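Local structure of putative NAD(P)H-flavin oxidoreductase (Streptococcus pyogenes serotype M1, 2HAY) at residues 17-22 and 211-216; 44-49 and 148-153; 154-159 and 164-169. The protein probably acts as an FMN-dependent, NAD(P)H-using oxidoreductase of the nitroreductase family, with flavin mononucleotide bound at two sites in its dimer. All coordinates share one frame; numbering follows the deposited sequence. Where two conformers were deposited one is given.

Contact 1. Residues 17-22 and 211-216; sequences HFRTAV and QVRKPK. With FMN (flavin mononucleotide), chain I.
R19 and R213 bring their guanidinium groups together on the phosphate of FMN, forming the phosphate-binding corner of a nitroreductase-family flavin site. The two side chains cross at about a right angle, yet their guanidinium planes are only 31° apart. They meet edge to edge, with R19 NH2 3.0 Å from R213 NH2. Both are donors, and the phosphate oxygen O3P, which accepts from both, probably offsets the like charges. R19 holds two phosphate oxygens: NH1 gives O2P a bond of 2.9 Å, and NH2 is shared between O2P and O3P. R213 turns both of its terminal nitrogens to O3P, the shorter bond running from NH2 at 2.9 Å. L44 O of the second subunit accepts from NH2 of both arginines, so the pair also touches the dimer interface. R19 leaves the helix end with CG opposite its backbone N (chi1 -164°), then bends at chi2 and chi3 to swing back to the phosphate. Beyond it, T20 OG1 and the backbone N of A21 both donate to O1P, completing a grip on all three terminal oxygens. R213 NH1 is fixed from behind as well, donating to V212 O at 2.9 Å, with that oxygen in the guanidinium plane.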
loop_
_atom_site.group_PDB
_atom_site.type_symbol
_atom_site.label_atom_id
_atom_site.label_comp_id
_atom_site.label_asym_id
_atom_site.label_seq_id
_atom_site.Cartn_x
_atom_site.Cartn_y
_atom_site.Cartn_z
ATOM N N HIS B 17 -9.828 13.330 7.433
ATOM C CA HIS B 17 -10.337 13.288 8.783
ATOM C C HIS B 17 -11.638 12.491 8.937
ATOM O O HIS B 17 -11.911 11.974 10.016
ATOM C CB HIS B 17 -10.388 14.693 9.369
ATOM C CG HIS B 17 -9.020 15.291 9.566
ATOM N ND1 HIS B 17 -8.376 15.299 10.788
ATOM C CD2 HIS B 17 -8.160 15.864 8.686
ATOM C CE1 HIS B 17 -7.190 15.871 10.656
ATOM N NE2 HIS B 17 -7.034 16.218 9.389
ATOM N N PHE B 18 -12.403 12.351 7.851
ATOM C CA PHE B 18 -13.567 11.453 7.801
ATOM C C PHE B 18 -13.197 9.966 7.957
ATOM O O PHE B 18 -13.822 9.248 8.764
ATOM C CB PHE B 18 -14.377 11.650 6.513
ATOM C CG PHE B 18 -15.576 10.726 6.392
ATOM C CD1 PHE B 18 -15.557 9.664 5.501
ATOM C CD2 PHE B 18 -16.719 10.924 7.180
ATOM C CE1 PHE B 18 -16.642 8.817 5.373
ATOM C CE2 PHE B 18 -17.822 10.068 7.065
ATOM C CZ PHE B 18 -17.784 9.015 6.164
ATOM N N ARG B 19 -12.225 9.500 7.168
ATOM C CA ARG B 19 -11.826 8.081 7.197
ATOM C C ARG B 19 -11.409 7.627 8.585
ATOM O O ARG B 19 -10.502 8.188 9.198
ATOM C CB ARG B 19 -10.689 7.774 6.229
ATOM C CG ARG B 19 -10.547 6.241 5.960
ATOM C CD ARG B 19 -9.129 5.772 5.697
ATOM N NE ARG B 19 -8.219 6.257 6.724
ATOM C CZ ARG B 19 -8.094 5.729 7.941
ATOM N NH1 ARG B 19 -8.820 4.666 8.289
ATOM N NH2 ARG B 19 -7.247 6.279 8.820
ATOM N N THR B 20 -12.103 6.619 9.085
ATOM C CA THR B 20 -11.738 5.959 10.327
ATOM C C THR B 20 -12.033 4.481 10.114
ATOM O O THR B 20 -12.774 4.131 9.189
ATOM C CB THR B 20 -12.508 6.562 11.500
ATOM O OG1 THR B 20 -12.061 5.975 12.730
ATOM C CG2 THR B 20 -14.009 6.370 11.345
ATOM N N ALA B 21 -11.417 3.611 10.909
ATOM C CA ALA B 21 -11.593 2.175 10.688
ATOM C C ALA B 21 -12.921 1.771 11.319
ATOM O O ALA B 21 -13.073 1.771 12.538
ATOM C CB ALA B 21 -10.389 1.345 11.233
ATOM N N VAL B 22 -13.902 1.491 10.474
ATOM C CA VAL B 22 -15.275 1.315 10.934
ATOM C C VAL B 22 -15.595 -0.184 11.079
ATOM O O VAL B 22 -15.452 -0.952 10.130
ATOM C CB VAL B 22 -16.291 2.054 10.000
ATOM C CG1 VAL B 22 -17.715 1.670 10.329
ATOM C CG2 VAL B 22 -16.106 3.593 10.086
ATOM N N GLN B 211 -9.612 9.617 16.594
ATOM C CA GLN B 211 -8.401 9.133 15.925
ATOM C C GLN B 211 -7.093 9.434 16.683
ATOM O O GLN B 211 -6.837 10.576 17.072
ATOM C CB GLN B 211 -8.380 9.736 14.521
ATOM C CG GLN B 211 -7.035 9.800 13.832
ATOM C CD GLN B 211 -7.203 9.976 12.353
ATOM O OE1 GLN B 211 -7.393 8.996 11.619
ATOM N NE2 GLN B 211 -7.184 11.228 11.901
ATOM N N VAL B 212 -6.283 8.403 16.898
ATOM C CA VAL B 212 -4.969 8.560 17.506
ATOM C C VAL B 212 -3.816 8.278 16.522
ATOM O O VAL B 212 -3.822 7.270 15.790
ATOM C CB VAL B 212 -4.818 7.712 18.791
ATOM C CG1 VAL B 212 -3.345 7.440 19.114
ATOM C CG2 VAL B 212 -5.493 8.405 19.966
ATOM N N ARG B 213 -2.836 9.190 16.522
ATOM C CA ARG B 213 -1.617 9.044 15.742
ATOM C C ARG B 213 -0.430 9.439 16.603
ATOM O O ARG B 213 -0.609 10.120 17.611
ATOM C CB ARG B 213 -1.681 9.879 14.454
ATOM C CG ARG B 213 -2.639 9.354 13.365
ATOM C CD ARG B 213 -2.171 8.040 12.729
ATOM N NE ARG B 213 -3.067 7.576 11.658
ATOM C CZ ARG B 213 -4.257 7.002 11.863
ATOM N NH1 ARG B 213 -4.705 6.773 13.100
ATOM N NH2 ARG B 213 -5.007 6.633 10.828
ATOM N N LYS B 214 0.767 8.981 16.231
ATOM C CA LYS B 214 2.029 9.483 16.800
ATOM C C LYS B 214 2.145 10.973 16.479
ATOM O O LYS B 214 1.617 11.416 15.451
ATOM C CB LYS B 214 3.243 8.786 16.166
ATOM C CG LYS B 214 3.518 7.343 16.582
ATOM C CD LYS B 214 4.663 6.761 15.703
ATOM C CE LYS B 214 5.147 5.405 16.182
ATOM N NZ LYS B 214 6.220 4.870 15.322
ATOM N N PRO B 215 2.842 11.746 17.337
ATOM C CA PRO B 215 3.127 13.147 16.986
ATOM C C PRO B 215 3.773 13.194 15.608
ATOM O O PRO B 215 4.603 12.313 15.286
ATOM C CB PRO B 215 4.143 13.587 18.051
ATOM C CG PRO B 215 3.929 12.663 19.212
ATOM C CD PRO B 215 3.410 11.360 18.647
ATOM N N LYS B 216 3.400 14.176 14.785
ATOM C CA LYS B 216 3.877 14.168 13.401
ATOM C C LYS B 216 5.401 14.294 13.241
ATOM O O LYS B 216 5.943 13.822 12.259
ATOM C CB LYS B 216 3.060 15.081 12.456
ATOM C CG LYS B 216 2.990 16.527 12.803
ATOM C CD LYS B 216 2.455 17.377 11.615
ATOM C CE LYS B 216 1.147 16.832 11.062
ATOM N NZ LYS B 216 0.373 17.824 10.251
HETATM N N1 FMN I . -9.139 -3.066 12.403
HETATM C C2 FMN I . -9.831 -4.174 12.919
HETATM O O2 FMN I . -10.732 -4.030 13.779
HETATM N N3 FMN I . -9.518 -5.458 12.456
HETATM C C4 FMN I . -8.512 -5.679 11.518
HETATM O O4 FMN I . -8.119 -6.814 11.223
HETATM C C4A FMN I . -7.807 -4.586 11.007
HETATM N N5 FMN I . -6.807 -4.824 10.065
HETATM C C5A FMN I . -6.089 -3.764 9.519
HETATM C C6 FMN I . -5.108 -4.026 8.560
HETATM C C7 FMN I . -4.383 -2.978 8.005
HETATM C C7M FMN I . -3.518 -3.269 6.809
HETATM C C8 FMN I . -4.640 -1.650 8.409
HETATM C C8M FMN I . -4.186 -0.515 7.547
HETATM C C9 FMN I . -5.628 -1.389 9.375
HETATM C C9A FMN I . -6.369 -2.451 9.936
HETATM N N10 FMN I . -7.390 -2.225 10.894
HETATM C C10 FMN I . -8.119 -3.282 11.440
HETATM C "C1'" FMN I . -7.730 -0.852 11.335
HETATM C "C2'" FMN I . -6.664 -0.312 12.300
HETATM O "O2'" FMN I . -6.913 -0.734 13.633
HETATM C "C3'" FMN I . -6.667 1.221 12.235
HETATM O "O3'" FMN I . -6.427 1.648 10.914
HETATM C "C4'" FMN I . -5.671 1.907 13.164
HETATM O "O4'" FMN I . -5.940 1.470 14.486
HETATM C "C5'" FMN I . -5.774 3.440 13.030
HETATM O "O5'" FMN I . -7.075 3.964 13.339
HETATM P P FMN I . -8.019 4.711 12.261
HETATM O O1P FMN I . -9.433 4.703 12.769
HETATM O O2P FMN I . -7.908 4.039 10.918
HETATM O O3P FMN I . -7.634 6.122 12.016
#

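Contact 2. Residues 44-49 and 148-153; sequences LSPSSI and TYIALG. With FMN (flavin mononucleotide), chain F.
P46 and I150 meet at the dimethylbenzene edge of the flavin, while the backbone of S47 and S48 lies over one face of its ring. S48 N sits 3.2 Å from C8 of FMN, and S48 CB is close over C7. The N-H of S48 is taken by Q147 OE1, and S48 OG bonds to E170 OE2 of the second subunit, so this stretch of loop is held over the ring by polar ties that do not involve the flavin. At the methyl edge, I150 CD1 comes to 3.2 Å from C8M, and P46 CB approaches C8M from the ribityl side, also lying near O3'. The two branches of I150 divide the work. CG1 stands opposite the carbonyl carbon (chi1 -53°) and runs on extended, so that CD1 reaches both the flavin methyl and P46 O, 3.6 Å from the latter. CG2 instead touches the proline ring, 4.1 Å from P46 CD. The next residue, A151, presents its CA to S45, with S45 OG 3.5 Å from A151 CA. That hydroxyl is satisfied by A41 O. Between the 44-49 loop and the 148-153 helix the touch is van der Waals contact alone, all of it buried. This flavin is hydrogen-bonded by R19, T20 and A21 of the second subunit, so the loop and helix 137-162 supply the other wall of a site at the dimer interface, as in the nitroreductase family. The chemistry implies a largely apolar edge against the C8 methyl (C8M), the polar holds on the loop coming from the same chain and the second subunit.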
loop_
_atom_site.group_PDB
_atom_site.type_symbol
_atom_site.label_atom_id
_atom_site.label_comp_id
_atom_site.label_asym_id
_atom_site.label_seq_id
_atom_site.Cartn_x
_atom_site.Cartn_y
_atom_site.Cartn_z
ATOM N N LEU B 44 -6.814 0.750 -11.604
ATOM C CA LEU B 44 -5.962 1.808 -12.187
ATOM C C LEU B 44 -4.741 2.175 -11.363
ATOM O O LEU B 44 -3.916 2.986 -11.813
ATOM C CB LEU B 44 -6.782 3.074 -12.427
ATOM C CG LEU B 44 -7.749 2.882 -13.606
ATOM C CD1 LEU B 44 -8.645 4.068 -13.855
ATOM C CD2 LEU B 44 -6.947 2.541 -14.832
ATOM N N SER B 45 -4.634 1.586 -10.172
ATOM C CA SER B 45 -3.453 1.737 -9.323
ATOM C C SER B 45 -2.160 1.272 -9.989
ATOM O O SER B 45 -2.162 0.309 -10.745
ATOM C CB SER B 45 -3.590 0.963 -8.008
ATOM O OG SER B 45 -4.600 1.516 -7.212
ATOM N N PRO B 46 -1.039 1.943 -9.673
ATOM C CA PRO B 46 0.229 1.443 -10.171
ATOM C C PRO B 46 0.713 0.223 -9.395
ATOM O O PRO B 46 0.437 0.066 -8.199
ATOM C CB PRO B 46 1.162 2.643 -9.984
ATOM C CG PRO B 46 0.616 3.299 -8.716
ATOM C CD PRO B 46 -0.875 3.191 -8.890
ATOM N N SER B 47 1.441 -0.648 -10.074
ATOM C CA SER B 47 2.083 -1.743 -9.396
ATOM C C SER B 47 3.502 -1.779 -9.915
ATOM O O SER B 47 3.770 -1.372 -11.050
ATOM C CB SER B 47 1.352 -3.075 -9.665
ATOM O OG SER B 47 1.200 -3.288 -11.064
ATOM N N SER B 48 4.419 -2.252 -9.080
ATOM C CA SER B 48 5.815 -2.376 -9.472
ATOM C C SER B 48 5.966 -3.144 -10.783
ATOM O O SER B 48 5.355 -4.208 -10.991
ATOM C CB SER B 48 6.581 -3.045 -8.351
ATOM O OG SER B 48 7.940 -3.112 -8.645
ATOM N N ILE B 49 6.772 -2.571 -11.661
ATOM C CA ILE B 49 6.996 -3.037 -13.019
ATOM C C ILE B 49 5.721 -3.304 -13.845
ATOM O O ILE B 49 5.766 -4.027 -14.828
ATOM C CB ILE B 49 8.049 -4.237 -13.099
ATOM C CG1 ILE B 49 7.488 -5.559 -12.571
ATOM C CG2 ILE B 49 9.383 -3.884 -12.415
ATOM C CD1 ILE B 49 8.391 -6.747 -12.896
ATOM N N THR B 148 -0.768 -4.598 -3.607
ATOM C CA THR B 148 -2.224 -4.538 -3.337
ATOM C C THR B 148 -2.552 -3.526 -2.270
ATOM O O THR B 148 -3.659 -2.970 -2.278
ATOM C CB THR B 148 -2.842 -5.900 -2.941
ATOM O OG1 THR B 148 -2.429 -6.243 -1.603
ATOM C CG2 THR B 148 -2.450 -6.980 -3.942
ATOM N N TYR B 149 -1.609 -3.281 -1.353
ATOM C CA TYR B 149 -1.768 -2.203 -0.337
ATOM C C TYR B 149 -1.848 -0.794 -0.971
ATOM O O TYR B 149 -2.497 0.075 -0.415
ATOM C CB TYR B 149 -0.681 -2.270 0.736
ATOM C CG TYR B 149 -0.860 -3.430 1.684
ATOM C CD1 TYR B 149 -0.505 -4.750 1.303
ATOM C CD2 TYR B 149 -1.378 -3.234 2.956
ATOM C CE1 TYR B 149 -0.691 -5.817 2.173
ATOM C CE2 TYR B 149 -1.572 -4.324 3.836
ATOM C CZ TYR B 149 -1.224 -5.594 3.441
ATOM O OH TYR B 149 -1.394 -6.655 4.298
ATOM N N ILE B 150 -1.193 -0.564 -2.111
ATOM C CA ILE B 150 -1.410 0.689 -2.887
ATOM C C ILE B 150 -2.903 0.848 -3.291
ATOM O O ILE B 150 -3.521 1.936 -3.119
ATOM C CB ILE B 150 -0.503 0.766 -4.151
ATOM C CG1 ILE B 150 0.977 0.557 -3.779
ATOM C CG2 ILE B 150 -0.768 2.077 -4.960
ATOM C CD1 ILE B 150 1.962 0.568 -4.958
ATOM N N ALA B 151 -3.458 -0.242 -3.829
ATOM C CA ALA B 151 -4.856 -0.333 -4.242
ATOM C C ALA B 151 -5.750 -0.189 -3.029
ATOM O O ALA B 151 -6.738 0.523 -3.080
ATOM C CB ALA B 151 -5.134 -1.675 -4.939
ATOM N N LEU B 152 -5.383 -0.841 -1.932
ATOM C CA LEU B 152 -6.113 -0.668 -0.695
ATOM C C LEU B 152 -6.260 0.810 -0.347
ATOM O O LEU B 152 -7.363 1.286 -0.027
ATOM C CB LEU B 152 -5.417 -1.417 0.433
ATOM C CG LEU B 152 -6.195 -1.563 1.732
ATOM C CD1 LEU B 152 -7.457 -2.426 1.508
ATOM C CD2 LEU B 152 -5.248 -2.208 2.720
ATOM N N GLY B 153 -5.139 1.524 -0.395
ATOM C CA GLY B 153 -5.104 2.949 -0.162
ATOM C C GLY B 153 -5.989 3.737 -1.119
ATOM O O GLY B 153 -6.752 4.605 -0.685
HETATM N N1 FMN F . 8.740 3.564 -12.235
HETATM C C2 FMN F . 10.097 3.818 -12.420
HETATM O O2 FMN F . 10.507 4.465 -13.397
HETATM N N3 FMN F . 11.030 3.338 -11.520
HETATM C C4 FMN F . 10.671 2.582 -10.415
HETATM O O4 FMN F . 11.483 1.753 -9.977
HETATM C C4A FMN F . 9.303 2.328 -10.206
HETATM N N5 FMN F . 8.914 1.558 -9.093
HETATM C C5A FMN F . 7.567 1.307 -8.821
HETATM C C6 FMN F . 7.210 0.592 -7.683
HETATM C C7 FMN F . 5.876 0.319 -7.391
HETATM C C7M FMN F . 5.517 0.123 -5.932
HETATM C C8 FMN F . 4.888 0.785 -8.283
HETATM C C8M FMN F . 3.519 1.055 -7.739
HETATM C C9 FMN F . 5.250 1.498 -9.436
HETATM C C9A FMN F . 6.591 1.783 -9.710
HETATM N N10 FMN F . 6.973 2.540 -10.847
HETATM C C10 FMN F . 8.329 2.823 -11.110
HETATM C "C1'" FMN F . 5.937 2.836 -11.894
HETATM C "C2'" FMN F . 5.443 1.592 -12.654
HETATM O "O2'" FMN F . 6.379 1.178 -13.639
HETATM C "C3'" FMN F . 4.100 1.964 -13.288
HETATM O "O3'" FMN F . 3.210 2.168 -12.219
HETATM C "C4'" FMN F . 3.482 0.965 -14.280
HETATM O "O4'" FMN F . 4.236 0.883 -15.478
HETATM C "C5'" FMN F . 2.020 1.356 -14.570
HETATM O "O5'" FMN F . 1.902 2.550 -15.346
HETATM P P FMN F . 1.329 3.977 -14.819
HETATM O O1P FMN F . 2.148 5.067 -15.455
HETATM O O2P FMN F . 1.368 4.130 -13.324
HETATM O O3P FMN F . -0.080 4.136 -15.255
#

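Contact 3. Residues 154-159 and 164-169; sequences NMMMTA and IDTCPI. With FMN (flavin mononucleotide), chain I.
Helix 154-159 and strand 165-169 run nearly antiparallel, 161° between their directions; the axes of the two short segments come within 8.1 Å. The C-terminal part of helix 137-162 turns back here into strand 165-169, the strand at one edge of the antiparallel sheet within this chain, in the alpha/beta nitroreductase fold. The turn is closed by I164 N, which donates to A159 O at 2.8 Å. Beside this bond A159 CB packs on I164 CB, 3.8 Å away. One helical turn earlier, the selenomethionine M156 reaches across the strand. Its CG, set opposite the carbonyl carbon (chi1 -72°), presses on T166 CG2 at 3.3 Å, tighter than usual for two carbons, and the side chains cross at about a right angle. M156 SE lies 3.7 Å from P168 CG. P168 CG is 3.3 Å from C9 of FMN, which puts the proline between the selenium and the dimethylbenzene part of the flavin. C167 points the opposite way from T166, with SG on the pyrimidine side of the flavin near N1. The hydroxyl of T166 is buried with no polar partner in the model: T166 OG1 faces the methyl of A159, 3.9 Å from CB.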
loop_
_atom_site.group_PDB
_atom_site.type_symbol
_atom_site.label_atom_id
_atom_site.label_comp_id
_atom_site.label_asym_id
_atom_site.label_seq_id
_atom_site.Cartn_x
_atom_site.Cartn_y
_atom_site.Cartn_z
ATOM N N ASN B 154 -5.873 3.447 -2.418
ATOM C CA ASN B 154 -6.663 4.171 -3.407
ATOM C C ASN B 154 -8.147 3.913 -3.259
ATOM O O ASN B 154 -8.943 4.826 -3.402
ATOM C CB ASN B 154 -6.183 3.883 -4.838
ATOM C CG ASN B 154 -4.866 4.582 -5.145
ATOM O OD1 ASN B 154 -3.928 3.989 -5.697
ATOM N ND2 ASN B 154 -4.780 5.846 -4.761
HETATM N N MSE B 155 -8.514 2.669 -2.971
HETATM C CA MSE B 155 -9.916 2.335 -2.703
HETATM C C MSE B 155 -10.498 3.104 -1.518
HETATM O O MSE B 155 -11.586 3.649 -1.615
HETATM C CB MSE B 155 -10.086 0.829 -2.502
HETATM C CG MSE B 155 -10.021 0.086 -3.816
HETATM SE SE MSE B 155 -10.694 -1.722 -3.669
HETATM C CE MSE B 155 -9.217 -2.540 -2.748
HETATM N N MSE B 156 -9.768 3.116 -0.409
HETATM C CA MSE B 156 -10.189 3.782 0.816
HETATM C C MSE B 156 -10.298 5.293 0.693
HETATM O O MSE B 156 -11.193 5.870 1.293
HETATM C CB MSE B 156 -9.258 3.442 1.968
HETATM C CG MSE B 156 -9.416 1.984 2.462
HETATM SE SE MSE B 156 -8.456 1.758 4.134
HETATM C CE MSE B 156 -6.673 1.960 3.419
HETATM N N MSE B 157 -9.394 5.921 -0.065
HETATM C CA MSE B 157 -9.474 7.365 -0.338
HETATM C C MSE B 157 -10.672 7.709 -1.225
HETATM O O MSE B 157 -11.416 8.665 -0.947
HETATM C CB MSE B 157 -8.176 7.908 -0.962
HETATM C CG MSE B 157 -8.215 9.422 -1.234
HETATM SE SE MSE B 157 -8.538 10.474 0.389
HETATM C CE MSE B 157 -6.739 10.305 1.103
ATOM N N THR B 158 -10.844 6.930 -2.288
ATOM C CA THR B 158 -12.014 7.031 -3.155
ATOM C C THR B 158 -13.307 6.859 -2.347
ATOM O O THR B 158 -14.161 7.712 -2.417
ATOM C CB THR B 158 -11.922 6.008 -4.306
ATOM O OG1 THR B 158 -10.700 6.239 -5.015
ATOM C CG2 THR B 158 -13.109 6.155 -5.288
ATOM N N ALA B 159 -13.421 5.786 -1.546
ATOM C CA ALA B 159 -14.543 5.640 -0.616
ATOM C C ALA B 159 -14.737 6.869 0.283
ATOM O O ALA B 159 -15.840 7.352 0.424
ATOM C CB ALA B 159 -14.394 4.356 0.239
ATOM N N ILE B 164 -18.153 7.051 1.914
ATOM C CA ILE B 164 -18.298 5.637 2.191
ATOM C C ILE B 164 -17.238 5.266 3.230
ATOM O O ILE B 164 -16.059 5.575 3.064
ATOM C CB ILE B 164 -18.163 4.800 0.885
ATOM C CG1 ILE B 164 -19.351 5.095 -0.039
ATOM C CG2 ILE B 164 -18.006 3.296 1.186
ATOM C CD1 ILE B 164 -19.177 4.542 -1.448
ATOM N N ASP B 165 -17.700 4.654 4.315
ATOM C CA ASP B 165 -16.835 4.123 5.335
ATOM C C ASP B 165 -16.202 2.772 4.958
ATOM O O ASP B 165 -16.733 1.978 4.175
ATOM C CB ASP B 165 -17.580 4.007 6.649
ATOM C CG ASP B 165 -17.799 5.352 7.284
ATOM O OD1 ASP B 165 -16.791 6.038 7.565
ATOM O OD2 ASP B 165 -18.960 5.746 7.442
ATOM N N THR B 166 -15.072 2.513 5.586
ATOM C CA THR B 166 -14.212 1.477 5.141
ATOM C C THR B 166 -13.537 0.880 6.372
ATOM O O THR B 166 -13.592 1.481 7.462
ATOM C CB THR B 166 -13.233 2.182 4.165
ATOM O OG1 THR B 166 -13.332 1.610 2.859
ATOM C CG2 THR B 166 -11.869 2.243 4.680
ATOM N N CYS B 167 -12.959 -0.313 6.220
ATOM C CA CYS B 167 -12.040 -0.892 7.213
ATOM C C CYS B 167 -11.056 -1.853 6.532
ATOM O O CYS B 167 -11.478 -2.829 5.891
ATOM C CB CYS B 167 -12.805 -1.635 8.313
ATOM S SG CYS B 167 -11.802 -2.088 9.781
ATOM N N PRO B 168 -9.740 -1.597 6.683
ATOM C CA PRO B 168 -8.763 -2.505 6.087
ATOM C C PRO B 168 -8.534 -3.642 7.082
ATOM O O PRO B 168 -8.433 -3.372 8.272
ATOM C CB PRO B 168 -7.520 -1.623 5.898
ATOM C CG PRO B 168 -7.666 -0.502 6.899
ATOM C CD PRO B 168 -9.100 -0.487 7.423
ATOM N N ILE B 169 -8.511 -4.891 6.619
ATOM C CA ILE B 169 -8.497 -6.039 7.523
ATOM C C ILE B 169 -7.330 -7.026 7.239
ATOM O O ILE B 169 -7.164 -7.485 6.106
ATOM C CB ILE B 169 -9.902 -6.770 7.522
ATOM C CG1 ILE B 169 -11.038 -5.799 7.941
ATOM C CG2 ILE B 169 -9.897 -7.953 8.458
ATOM C CD1 ILE B 169 -12.453 -6.198 7.474
HETATM N N1 FMN I . -9.139 -3.066 12.403
HETATM C C2 FMN I . -9.831 -4.174 12.919
HETATM O O2 FMN I . -10.732 -4.030 13.779
HETATM N N3 FMN I . -9.518 -5.458 12.456
HETATM C C4 FMN I . -8.512 -5.679 11.518
HETATM O O4 FMN I . -8.119 -6.814 11.223
HETATM C C4A FMN I . -7.807 -4.586 11.007
HETATM N N5 FMN I . -6.807 -4.824 10.065
HETATM C C5A FMN I . -6.089 -3.764 9.519
HETATM C C6 FMN I . -5.108 -4.026 8.560
HETATM C C7 FMN I . -4.383 -2.978 8.005
HETATM C C7M FMN I . -3.518 -3.269 6.809
HETATM C C8 FMN I . -4.640 -1.650 8.409
HETATM C C8M FMN I . -4.186 -0.515 7.547
HETATM C C9 FMN I . -5.628 -1.389 9.375
HETATM C C9A FMN I . -6.369 -2.451 9.936
HETATM N N10 FMN I . -7.390 -2.225 10.894
HETATM C C10 FMN I . -8.119 -3.282 11.440
HETATM C "C1'" FMN I . -7.730 -0.852 11.335
HETATM C "C2'" FMN I . -6.664 -0.312 12.300
HETATM O "O2'" FMN I . -6.913 -0.734 13.633
HETATM C "C3'" FMN I . -6.667 1.221 12.235
HETATM O "O3'" FMN I . -6.427 1.648 10.914
HETATM C "C4'" FMN I . -5.671 1.907 13.164
HETATM O "O4'" FMN I . -5.940 1.470 14.486
HETATM C "C5'" FMN I . -5.774 3.440 13.030
HETATM O "O5'" FMN I . -7.075 3.964 13.339
HETATM P P FMN I . -8.019 4.711 12.261
HETATM O O1P FMN I . -9.433 4.703 12.769
HETATM O O2P FMN I . -7.908 4.039 10.918
HETATM O O3P FMN I . -7.634 6.122 12.016
#

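Overall arrangement
Contacts 1 and 3 build one FMN site, and contact 2 belongs to the other. The flavin of contacts 1 and 3 has its phosphate at contact 1 and its ring beside P168 of contact 3; the two contacts join where V22 N meets T166 O at 3.0 Å, their centres 13 Å apart. Contact 2, its centre 14 Å from that of contact 3, with which it shares helix 137-162, serves the second flavin. S45 OG and N154 OD1, 3.0 Å apart, tie contact 2 to contact 3. Within the chain contacts 1 and 2 do not touch, their centres 22 Å and nearest atoms about 7 Å apart, yet the 44-49 loop of one subunit meets the contact 1 region of the other.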